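Side-chain contacts in RING-type domain-containing protein (Chaetomium thermophilum, PDB 6Z3U), which probably activates the cell-cycle and transcription kinase CDK7 together with cyclin H, this piece being the C-terminal part of a MAT1-type subunit: residues 14-19 with 53-58; 21-24 with 30-33; 28-31 with 35-38. All blocks are in the same frame, centred on the assembly; numbering follows the deposited sequence.

Contact 1 (14-19 with 53-58); sequences SRYRVR and EAFAGL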
ATOM      1  N   SER C  14      -6.692  22.122   0.584  1.00 66.52           N
ATOM      2  CA  SER C  14      -6.476  23.558   0.696  1.00 62.35           C
ATOM      3  C   SER C  14      -6.368  24.249  -0.658  1.00 57.64           C
ATOM      4  O   SER C  14      -6.985  25.298  -0.865  1.00 69.12           O
ATOM      5  CB  SER C  14      -5.209  23.830   1.517  1.00 63.34           C
ATOM      6  OG  SER C  14      -5.304  23.262   2.811  1.00 72.54           O
ATOM      7  N   ARG C  15      -5.600  23.684  -1.587  1.00 56.63           N
ATOM      8  CA  ARG C  15      -5.311  24.333  -2.857  1.00 58.33           C
ATOM      9  C   ARG C  15      -6.165  23.815  -4.004  1.00 58.37           C
ATOM     10  O   ARG C  15      -6.031  24.307  -5.128  1.00 60.02           O
ATOM     11  CB  ARG C  15      -3.833  24.148  -3.216  1.00 57.71           C
ATOM     12  CG  ARG C  15      -2.867  24.620  -2.146  1.00 57.76           C
ATOM     13  CD  ARG C  15      -1.502  24.937  -2.729  1.00 58.44           C
ATOM     14  NE  ARG C  15      -0.527  25.226  -1.681  1.00 71.91           N
ATOM     15  CZ  ARG C  15       0.130  24.294  -0.994  1.00 72.22           C
ATOM     16  NH1 ARG C  15      -0.081  23.005  -1.236  1.00 68.20           N
ATOM     17  NH2 ARG C  15       0.996  24.650  -0.057  1.00 71.78           N
ATOM     18  N   TYR C  16      -7.037  22.839  -3.757  1.00 58.19           N
ATOM     19  CA  TYR C  16      -7.857  22.282  -4.821  1.00 62.26           C
ATOM     20  C   TYR C  16      -9.204  21.855  -4.259  1.00 59.73           C
ATOM     21  O   TYR C  16      -9.387  21.734  -3.045  1.00 62.43           O
ATOM     22  CB  TYR C  16      -7.162  21.097  -5.503  1.00 61.13           C
ATOM     23  CG  TYR C  16      -7.122  19.833  -4.672  1.00 61.25           C
ATOM     24  CD1 TYR C  16      -6.083  19.595  -3.782  1.00 58.56           C
ATOM     25  CD2 TYR C  16      -8.117  18.870  -4.789  1.00 56.27           C
ATOM     26  CE1 TYR C  16      -6.040  18.441  -3.025  1.00 49.18           C
ATOM     27  CE2 TYR C  16      -8.081  17.712  -4.037  1.00 51.19           C
ATOM     28  CZ  TYR C  16      -7.040  17.501  -3.160  1.00 47.75           C
ATOM     29  OH  TYR C  16      -7.002  16.350  -2.407  1.00 45.85           O
ATOM     30  N   ARG C  17     -10.147  21.636  -5.170  1.00 57.21           N
ATOM     31  CA  ARG C  17     -11.496  21.204  -4.834  1.00 58.27           C
ATOM     32  C   ARG C  17     -12.000  20.249  -5.902  1.00 58.93           C
ATOM     33  O   ARG C  17     -11.910  20.544  -7.097  1.00 61.79           O
ATOM     34  CB  ARG C  17     -12.422  22.416  -4.685  1.00 62.79           C
ATOM     35  CG  ARG C  17     -12.465  23.318  -5.911  1.00 83.00           C
ATOM     36  CD  ARG C  17     -13.148  24.644  -5.593  1.00 94.91           C
ATOM     37  NE  ARG C  17     -13.270  25.508  -6.765  1.00 92.81           N
ATOM     38  CZ  ARG C  17     -12.341  26.381  -7.151  1.00103.05           C
ATOM     39  NH1 ARG C  17     -11.215  26.513  -6.459  1.00113.14           N
ATOM     40  NH2 ARG C  17     -12.537  27.128  -8.229  1.00104.51           N
ATOM     41  N   VAL C  18     -12.530  19.107  -5.466  1.00 63.31           N
ATOM     42  CA  VAL C  18     -13.018  18.067  -6.367  1.00 64.50           C
ATOM     43  C   VAL C  18     -14.486  18.372  -6.642  1.00 55.76           C
ATOM     44  O   VAL C  18     -15.358  18.090  -5.819  1.00 58.67           O
ATOM     45  CB  VAL C  18     -12.831  16.669  -5.774  1.00 51.07           C
ATOM     46  CG1 VAL C  18     -13.484  15.616  -6.658  1.00 50.46           C
ATOM     47  CG2 VAL C  18     -11.352  16.365  -5.583  1.00 49.45           C
ATOM     48  N   ARG C  19     -14.763  18.937  -7.813  1.00 57.83           N
ATOM     49  CA  ARG C  19     -16.111  19.327  -8.195  1.00 60.15           C
ATOM     50  C   ARG C  19     -16.674  18.364  -9.235  1.00 70.85           C
ATOM     51  O   ARG C  19     -15.964  17.539  -9.817  1.00 58.11           O
ATOM     52  CB  ARG C  19     -16.146  20.775  -8.712  1.00 63.36           C
ATOM     53  CG  ARG C  19     -15.049  21.165  -9.695  1.00 74.95           C
ATOM     54  CD  ARG C  19     -14.204  22.320  -9.161  1.00 74.39           C
ATOM     55  NE  ARG C  19     -13.599  23.108 -10.233  1.00 73.23           N
ATOM     56  CZ  ARG C  19     -12.370  22.929 -10.710  1.00 86.22           C
ATOM     57  NH1 ARG C  19     -11.927  23.709 -11.686  1.00 73.84           N
ATOM     58  NH2 ARG C  19     -11.582  21.981 -10.218  1.00 84.54           N
ATOM     59  N   GLU C  53      -3.263  13.338  -5.340  1.00 52.62           N
ATOM     60  CA  GLU C  53      -1.872  13.080  -5.691  1.00 48.32           C
ATOM     61  C   GLU C  53      -1.307  14.178  -6.579  1.00 50.91           C
ATOM     62  O   GLU C  53      -0.093  14.412  -6.576  1.00 57.57           O
ATOM     63  CB  GLU C  53      -1.759  11.714  -6.369  1.00 46.28           C
ATOM     64  CG  GLU C  53      -2.150  10.558  -5.450  1.00 55.01           C
ATOM     65  CD  GLU C  53      -2.187   9.218  -6.159  1.00 45.14           C
ATOM     66  OE1 GLU C  53      -1.799   9.155  -7.342  1.00 62.54           O
ATOM     67  OE2 GLU C  53      -2.616   8.227  -5.529  1.00 37.57           O
ATOM     68  N   ALA C  54      -2.165  14.863  -7.342  1.00 60.58           N
ATOM     69  CA  ALA C  54      -1.693  15.945  -8.201  1.00 57.02           C
ATOM     70  C   ALA C  54      -1.266  17.165  -7.392  1.00 54.68           C
ATOM     71  O   ALA C  54      -0.423  17.943  -7.850  1.00 50.49           O
ATOM     72  CB  ALA C  54      -2.780  16.336  -9.202  1.00 49.19           C
ATOM     73  N   PHE C  55      -1.834  17.351  -6.200  1.00 53.01           N
ATOM     74  CA  PHE C  55      -1.505  18.488  -5.355  1.00 56.30           C
ATOM     75  C   PHE C  55      -0.832  18.104  -4.046  1.00 58.90           C
ATOM     76  O   PHE C  55      -0.317  18.992  -3.355  1.00 61.16           O
ATOM     77  CB  PHE C  55      -2.773  19.299  -5.034  1.00 57.49           C
ATOM     78  CG  PHE C  55      -3.328  20.050  -6.212  1.00 58.38           C
ATOM     79  CD1 PHE C  55      -4.200  19.435  -7.095  1.00 57.02           C
ATOM     80  CD2 PHE C  55      -2.984  21.374  -6.429  1.00 57.37           C
ATOM     81  CE1 PHE C  55      -4.715  20.126  -8.177  1.00 55.41           C
ATOM     82  CE2 PHE C  55      -3.495  22.070  -7.509  1.00 59.45           C
ATOM     83  CZ  PHE C  55      -4.362  21.446  -8.384  1.00 59.98           C
ATOM     84  N   ALA C  56      -0.808  16.823  -3.689  1.00 55.69           N
ATOM     85  CA  ALA C  56      -0.220  16.409  -2.422  1.00 54.23           C
ATOM     86  C   ALA C  56       1.272  16.706  -2.410  1.00 55.24           C
ATOM     87  O   ALA C  56       2.033  16.136  -3.196  1.00 54.98           O
ATOM     88  CB  ALA C  56      -0.472  14.922  -2.189  1.00 58.06           C
ATOM     89  N   GLY C  57       1.684  17.595  -1.511  1.00 63.59           N
ATOM     90  CA  GLY C  57       3.082  17.959  -1.402  1.00 58.94           C
ATOM     91  C   GLY C  57       3.563  18.917  -2.465  1.00 61.25           C
ATOM     92  O   GLY C  57       4.742  18.886  -2.831  1.00 49.82           O
ATOM     93  N   LEU C  58       2.683  19.784  -2.969  1.00 61.88           N
ATOM     94  CA  LEU C  58       3.100  20.744  -3.984  1.00 52.55           C
ATOM     95  C   LEU C  58       4.086  21.752  -3.406  1.00 54.06           C
ATOM     96  O   LEU C  58       5.017  22.184  -4.096  1.00 61.65           O
ATOM     97  CB  LEU C  58       1.880  21.458  -4.565  1.00 60.52           C
ATOM     98  CG  LEU C  58       1.936  21.795  -6.058  1.00 66.69           C
ATOM     99  CD1 LEU C  58       0.782  22.713  -6.446  1.00 57.15           C
ATOM    100  CD2 LEU C  58       3.270  22.418  -6.440  1.00 57.57           C
TER
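Tyr16 meets Phe55 at the root of its side chain as well as through its ring. Its CB sits over one face of the Phe55 ring, 3.8 Å from the ring centroid and 14° off the normal, a CH-pi contact displaced toward the rim. The two rings run nearly parallel, with planes 20° apart, but they are slid past each other and scarcely overlap, their centroids being 5.1 Å apart. Tyr16 CD1 instead reaches Phe55 CB at 3.6 Å. The first torsion of Tyr16 (chi1 73°) holds CG between the backbone N and the carbonyl carbon, which sets CB over the Phe55 ring and leaves the tyrosine ring beside it. Val18 CG2 meets the edge of the tyrosine ring in its plane. Flat, largely apolar groups suit this buried seam, where no hydrogen bond links the two segments.

Arg15 flanks the aromatic pair. Its O lies 4.1 Å from Phe55 CE2, while the chain, extended from CG to NE, carries NH1 to within 4.2 Å of Leu58 CB; that NH1 also forms a salt bridge with Asp9 of the cyclin chain. Leu58 is brought round by a type II turn from Phe55, closed by Leu58 N to Phe55 O at 3.1 Å, with Gly57 taking the positive phi such a turn requires.

The contact thus fastens the irregular segment 14-19 to the C-terminal end of helix 43-55 through Phe55. Tyr16 also touches Met51 and Phe52, and Val18 packs further back along the helix, on Ser48 and Met51.

Contact 2 (21-24 with 30-33); sequences ELNH and YRID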
ATOM      1  N   GLU C  21     -17.815  18.736 -12.199  1.00 69.45           N
ATOM      2  CA  GLU C  21     -17.513  18.901 -13.615  1.00 71.87           C
ATOM      3  C   GLU C  21     -16.239  18.188 -14.049  1.00 70.20           C
ATOM      4  O   GLU C  21     -15.992  18.085 -15.256  1.00 74.05           O
ATOM      5  CB  GLU C  21     -17.390  20.389 -13.959  1.00 75.90           C
ATOM      6  CG  GLU C  21     -16.159  21.061 -13.370  1.00 75.26           C
ATOM      7  CD  GLU C  21     -16.114  22.550 -13.650  1.00 91.39           C
ATOM      8  OE1 GLU C  21     -16.722  23.320 -12.876  1.00103.93           O
ATOM      9  OE2 GLU C  21     -15.469  22.949 -14.642  1.00 88.76           O
ATOM     10  N   LEU C  22     -15.430  17.698 -13.114  1.00 70.59           N
ATOM     11  CA  LEU C  22     -14.194  17.019 -13.483  1.00 59.42           C
ATOM     12  C   LEU C  22     -14.501  15.690 -14.164  1.00 62.33           C
ATOM     13  O   LEU C  22     -15.292  14.888 -13.659  1.00 73.23           O
ATOM     14  CB  LEU C  22     -13.329  16.793 -12.244  1.00 56.93           C
ATOM     15  CG  LEU C  22     -12.836  18.054 -11.532  1.00 58.02           C
ATOM     16  CD1 LEU C  22     -12.113  17.697 -10.247  1.00 55.57           C
ATOM     17  CD2 LEU C  22     -11.928  18.867 -12.440  1.00 62.08           C
ATOM     18  N   ASN C  23     -13.874  15.461 -15.316  1.00 67.62           N
ATOM     19  CA  ASN C  23     -13.985  14.189 -16.018  1.00 57.61           C
ATOM     20  C   ASN C  23     -12.904  14.135 -17.087  1.00 58.28           C
ATOM     21  O   ASN C  23     -12.360  15.164 -17.499  1.00 60.30           O
ATOM     22  CB  ASN C  23     -15.370  14.001 -16.647  1.00 59.20           C
ATOM     23  CG  ASN C  23     -15.634  12.562 -17.054  1.00 57.62           C
ATOM     24  OD1 ASN C  23     -15.019  11.637 -16.529  1.00 64.37           O
ATOM     25  ND2 ASN C  23     -16.546  12.368 -17.999  1.00 59.39           N
ATOM     26  N   HIS C  24     -12.608  12.914 -17.539  1.00 60.09           N
ATOM     27  CA  HIS C  24     -11.559  12.662 -18.516  1.00 61.98           C
ATOM     28  C   HIS C  24     -12.113  11.667 -19.533  1.00 64.12           C
ATOM     29  O   HIS C  24     -12.723  10.657 -19.135  1.00 65.55           O
ATOM     30  CB  HIS C  24     -10.300  12.110 -17.842  1.00 64.57           C
ATOM     31  CG  HIS C  24      -9.109  12.037 -18.745  1.00 61.03           C
ATOM     32  ND1 HIS C  24      -8.964  11.067 -19.712  1.00 63.82           N
ATOM     33  CD2 HIS C  24      -7.999  12.810 -18.821  1.00 67.75           C
ATOM     34  CE1 HIS C  24      -7.821  11.247 -20.349  1.00 66.53           C
ATOM     35  NE2 HIS C  24      -7.217  12.299 -19.826  1.00 69.66           N
ATOM     36  N   TYR C  30     -15.405   3.338 -19.490  1.00 57.45           N
ATOM     37  CA  TYR C  30     -15.746   2.476 -18.367  1.00 54.44           C
ATOM     38  C   TYR C  30     -17.065   2.855 -17.707  1.00 49.04           C
ATOM     39  O   TYR C  30     -17.785   1.967 -17.235  1.00 46.42           O
ATOM     40  CB  TYR C  30     -14.621   2.512 -17.327  1.00 44.71           C
ATOM     41  CG  TYR C  30     -13.279   2.089 -17.879  1.00 44.32           C
ATOM     42  CD1 TYR C  30     -12.962   0.746 -18.028  1.00 45.94           C
ATOM     43  CD2 TYR C  30     -12.329   3.030 -18.252  1.00 45.23           C
ATOM     44  CE1 TYR C  30     -11.737   0.351 -18.532  1.00 46.62           C
ATOM     45  CE2 TYR C  30     -11.101   2.645 -18.758  1.00 45.13           C
ATOM     46  CZ  TYR C  30     -10.809   1.304 -18.896  1.00 52.50           C
ATOM     47  OH  TYR C  30      -9.587   0.909 -19.399  1.00 46.35           O
ATOM     48  N   ARG C  31     -17.405   4.147 -17.671  1.00 48.59           N
ATOM     49  CA  ARG C  31     -18.658   4.561 -17.048  1.00 49.35           C
ATOM     50  C   ARG C  31     -19.850   3.830 -17.652  1.00 50.34           C
ATOM     51  O   ARG C  31     -20.855   3.610 -16.966  1.00 50.32           O
ATOM     52  CB  ARG C  31     -18.842   6.072 -17.185  1.00 51.43           C
ATOM     53  CG  ARG C  31     -17.676   6.898 -16.664  1.00 50.78           C
ATOM     54  CD  ARG C  31     -18.023   8.379 -16.601  1.00 52.92           C
ATOM     55  NE  ARG C  31     -18.313   8.811 -15.234  1.00 53.71           N
ATOM     56  CZ  ARG C  31     -17.493   9.532 -14.469  1.00 60.28           C
ATOM     57  NH1 ARG C  31     -16.312   9.932 -14.922  1.00 51.59           N
ATOM     58  NH2 ARG C  31     -17.864   9.861 -13.239  1.00 65.31           N
ATOM     59  N   ILE C  32     -19.757   3.443 -18.925  1.00 51.40           N
ATOM     60  CA  ILE C  32     -20.822   2.710 -19.599  1.00 58.84           C
ATOM     61  C   ILE C  32     -20.525   1.217 -19.676  1.00 56.00           C
ATOM     62  O   ILE C  32     -21.261   0.475 -20.334  1.00 51.62           O
ATOM     63  CB  ILE C  32     -21.097   3.281 -21.002  1.00 55.33           C
ATOM     64  CG1 ILE C  32     -19.810   3.331 -21.831  1.00 55.40           C
ATOM     65  CG2 ILE C  32     -21.732   4.661 -20.899  1.00 58.52           C
ATOM     66  CD1 ILE C  32     -19.996   3.933 -23.210  1.00 64.85           C
ATOM     67  N   ASP C  33     -19.457   0.758 -19.028  1.00 56.28           N
ATOM     68  CA  ASP C  33     -19.204  -0.671 -18.936  1.00 51.45           C
ATOM     69  C   ASP C  33     -20.166  -1.289 -17.929  1.00 48.07           C
ATOM     70  O   ASP C  33     -20.247  -0.843 -16.781  1.00 51.18           O
ATOM     71  CB  ASP C  33     -17.759  -0.932 -18.524  1.00 45.23           C
ATOM     72  CG  ASP C  33     -17.440  -2.411 -18.434  1.00 51.84           C
ATOM     73  OD1 ASP C  33     -18.268  -3.227 -18.893  1.00 50.00           O
ATOM     74  OD2 ASP C  33     -16.362  -2.761 -17.907  1.00 56.46           O
TER
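Asn23 and Arg31 face each other through one close approach, Asn23 OD1 lying 2.7 Å from Arg31 NH1. The N-H...O angle is poor, so the pair is close without counting as a hydrogen bond. The two side chains run antiparallel alongside one another, and the amide and guanidinium planes stand at 90°. Arg31 reaches toward Asn23 along its chain, with a bend at chi3 (103°) setting the turn of the guanidinium.

Beyond this point the contact is loose: only 84 Å² is buried between the segments. Both residues are partly exposed, so a polar amide and a charged, flexible arginine suit the place better than apolar groups would. Two weak hydrogen bonds help to orient the amide, one from His24 N to Asn23 OD1 at 2.9 Å, the other from Asn23 ND2 to Asp28 OD1. Firmer order comes from His24, the N-cap residue of helix 25-31: its ND1 accepts a hydrogen bond from the backbone N of Ser26, while its NE2 is hydrogen-bonded to Glu214 of the cyclin chain.

The amide is therefore turned with its oxygen toward the arginine and its nitrogen toward an aspartate. This is consistent with a loose electrostatic attraction, in which a neutral dipole mediates between opposite charges without a salt bridge.

Contact 3 (28-31 with 35-38); sequences DKYR and QHIT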
ATOM      1  N   ASP C  28     -14.826   7.738 -19.889  1.00 59.32           N
ATOM      2  CA  ASP C  28     -16.103   7.511 -20.555  1.00 65.78           C
ATOM      3  C   ASP C  28     -16.281   6.060 -20.980  1.00 54.57           C
ATOM      4  O   ASP C  28     -17.402   5.537 -20.946  1.00 54.68           O
ATOM      5  CB  ASP C  28     -16.221   8.438 -21.769  1.00 71.64           C
ATOM      6  CG  ASP C  28     -16.130   9.907 -21.393  1.00 71.93           C
ATOM      7  OD1 ASP C  28     -16.198  10.217 -20.182  1.00 66.88           O
ATOM      8  OD2 ASP C  28     -15.989  10.748 -22.308  1.00 65.07           O
ATOM      9  N   LYS C  29     -15.196   5.384 -21.371  1.00 56.90           N
ATOM     10  CA  LYS C  29     -15.328   4.007 -21.833  1.00 55.39           C
ATOM     11  C   LYS C  29     -15.857   3.107 -20.722  1.00 54.12           C
ATOM     12  O   LYS C  29     -16.673   2.211 -20.969  1.00 53.17           O
ATOM     13  CB  LYS C  29     -13.988   3.461 -22.337  1.00 56.86           C
ATOM     14  CG  LYS C  29     -12.940   4.495 -22.732  1.00 53.67           C
ATOM     15  CD  LYS C  29     -11.751   3.843 -23.434  1.00 53.72           C
ATOM     16  CE  LYS C  29     -10.964   2.923 -22.509  1.00 58.86           C
ATOM     17  NZ  LYS C  29     -10.109   3.667 -21.547  1.00 70.31           N
ATOM     18  N   TYR C  30     -15.405   3.338 -19.490  1.00 57.45           N
ATOM     19  CA  TYR C  30     -15.746   2.476 -18.367  1.00 54.44           C
ATOM     20  C   TYR C  30     -17.065   2.855 -17.707  1.00 49.04           C
ATOM     21  O   TYR C  30     -17.785   1.967 -17.235  1.00 46.42           O
ATOM     22  CB  TYR C  30     -14.621   2.512 -17.327  1.00 44.71           C
ATOM     23  CG  TYR C  30     -13.279   2.089 -17.879  1.00 44.32           C
ATOM     24  CD1 TYR C  30     -12.962   0.746 -18.028  1.00 45.94           C
ATOM     25  CD2 TYR C  30     -12.329   3.030 -18.252  1.00 45.23           C
ATOM     26  CE1 TYR C  30     -11.737   0.351 -18.532  1.00 46.62           C
ATOM     27  CE2 TYR C  30     -11.101   2.645 -18.758  1.00 45.13           C
ATOM     28  CZ  TYR C  30     -10.809   1.304 -18.896  1.00 52.50           C
ATOM     29  OH  TYR C  30      -9.587   0.909 -19.399  1.00 46.35           O
ATOM     30  N   ARG C  31     -17.405   4.147 -17.671  1.00 48.59           N
ATOM     31  CA  ARG C  31     -18.658   4.561 -17.048  1.00 49.35           C
ATOM     32  C   ARG C  31     -19.850   3.830 -17.652  1.00 50.34           C
ATOM     33  O   ARG C  31     -20.855   3.610 -16.966  1.00 50.32           O
ATOM     34  CB  ARG C  31     -18.842   6.072 -17.185  1.00 51.43           C
ATOM     35  CG  ARG C  31     -17.676   6.898 -16.664  1.00 50.78           C
ATOM     36  CD  ARG C  31     -18.023   8.379 -16.601  1.00 52.92           C
ATOM     37  NE  ARG C  31     -18.313   8.811 -15.234  1.00 53.71           N
ATOM     38  CZ  ARG C  31     -17.493   9.532 -14.469  1.00 60.28           C
ATOM     39  NH1 ARG C  31     -16.312   9.932 -14.922  1.00 51.59           N
ATOM     40  NH2 ARG C  31     -17.864   9.861 -13.239  1.00 65.31           N
ATOM     41  N   GLN C  35     -20.083  -4.005 -16.262  1.00 51.68           N
ATOM     42  CA  GLN C  35     -19.477  -4.575 -15.064  1.00 41.02           C
ATOM     43  C   GLN C  35     -19.062  -3.497 -14.072  1.00 40.47           C
ATOM     44  O   GLN C  35     -19.107  -3.727 -12.859  1.00 47.04           O
ATOM     45  CB  GLN C  35     -18.275  -5.437 -15.442  1.00 40.04           C
ATOM     46  CG  GLN C  35     -18.394  -6.890 -14.998  1.00 47.07           C
ATOM     47  CD  GLN C  35     -19.521  -7.632 -15.698  1.00 48.96           C
ATOM     48  OE1 GLN C  35     -20.347  -8.280 -15.054  1.00 45.80           O
ATOM     49  NE2 GLN C  35     -19.553  -7.548 -17.023  1.00 59.52           N
ATOM     50  N   HIS C  36     -18.662  -2.320 -14.557  1.00 41.14           N
ATOM     51  CA  HIS C  36     -18.223  -1.267 -13.647  1.00 40.74           C
ATOM     52  C   HIS C  36     -19.400  -0.637 -12.916  1.00 41.62           C
ATOM     53  O   HIS C  36     -19.321  -0.372 -11.711  1.00 52.24           O
ATOM     54  CB  HIS C  36     -17.451  -0.196 -14.412  1.00 41.45           C
ATOM     55  CG  HIS C  36     -16.046  -0.582 -14.740  1.00 40.50           C
ATOM     56  ND1 HIS C  36     -15.741  -1.577 -15.643  1.00 48.53           N
ATOM     57  CD2 HIS C  36     -14.861  -0.106 -14.288  1.00 39.72           C
ATOM     58  CE1 HIS C  36     -14.428  -1.697 -15.734  1.00 43.90           C
ATOM     59  NE2 HIS C  36     -13.872  -0.818 -14.920  1.00 39.31           N
ATOM     60  N   ILE C  37     -20.499  -0.389 -13.625  1.00 43.31           N
ATOM     61  CA  ILE C  37     -21.655   0.240 -12.996  1.00 45.19           C
ATOM     62  C   ILE C  37     -22.394  -0.758 -12.115  1.00 44.05           C
ATOM     63  O   ILE C  37     -22.601  -0.520 -10.920  1.00 48.65           O
ATOM     64  CB  ILE C  37     -22.578   0.858 -14.067  1.00 50.57           C
ATOM     65  CG1 ILE C  37     -23.050  -0.199 -15.071  1.00 59.77           C
ATOM     66  CG2 ILE C  37     -21.858   1.998 -14.777  1.00 47.60           C
ATOM     67  CD1 ILE C  37     -23.555   0.372 -16.384  1.00 49.52           C
ATOM     68  N   THR C  38     -22.785  -1.902 -12.678  1.00 44.05           N
ATOM     69  CA  THR C  38     -23.543  -2.881 -11.910  1.00 47.36           C
ATOM     70  C   THR C  38     -22.725  -3.482 -10.774  1.00 42.18           C
ATOM     71  O   THR C  38     -23.305  -4.047  -9.841  1.00 42.26           O
ATOM     72  CB  THR C  38     -24.053  -3.992 -12.829  1.00 47.38           C
ATOM     73  OG1 THR C  38     -25.215  -4.600 -12.249  1.00 50.00           O
ATOM     74  CG2 THR C  38     -22.987  -5.054 -13.029  1.00 50.44           C
TER
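Tyr30 and His36 run alongside each other in a common direction, and their aromatic groups carry most of the contact. Tyr30 CB rests over one face of the imidazole, 4.2 Å from the His36 ring centroid and 15° off the normal, a CH-pi approach. His36 CG stands beside its backbone N, opposite the carbonyl carbon (chi1 -78°), which brings the imidazole next to Tyr30. The rings themselves meet obliquely, with planes at 46°; the nearest side-chain atoms are Tyr30 CD1 and His36 NE2, 3.6 Å apart.

A backbone carbonyl packs on a side chain as well: Tyr30 O lies 3.6 Å from His36 CB. Ile37 lies near Arg31, but that approach is doubtful as modelled.

The polar bonds come from outside the two segments. His36 ND1 is hydrogen-bonded to Asp33 OD2, and NE2 to the backbone N of Gly249 of the kinase chain. Since a backbone N can only donate, NE2 probably accepts and ND1 probably donates to the aspartate, so histidine suits a place needing an aromatic face and two unlike nitrogens. An alanine here is likely to leave Asp33 OD2 and the Gly249 amide without their mates and to strip Tyr30 CB of the face on which it rests.

His36 also stacks on His272 of the kinase chain. Within its own chain, the contact folds the short helix 34-39 back against the end of helix 25-31, and Phe43, at the start of helix 43-55, touches Tyr30, Arg31 and His36 alike.

In the fold
Contact 1 is the buried member, its centre about 7 Å from the centre of the chain, and its chemistry is aromatic and apolar; it ties the loop before helix 25-31, on which contact 2 also draws, to the far end of helix 43-55. Contacts 2 and 3, centred about 15 and 19 Å from the chain centre, share segment residues Tyr30 and Arg31, though Tyr30 takes no part in contact 2. Contact 2 is a small polar surface pairing, whereas contact 3 is partly buried and mixes aromatic packing with polar bonds to its surroundings. Contact 1 is bordered by the cyclin chain, contact 3 by the kinase chain, and contact 2 lies within reach of both.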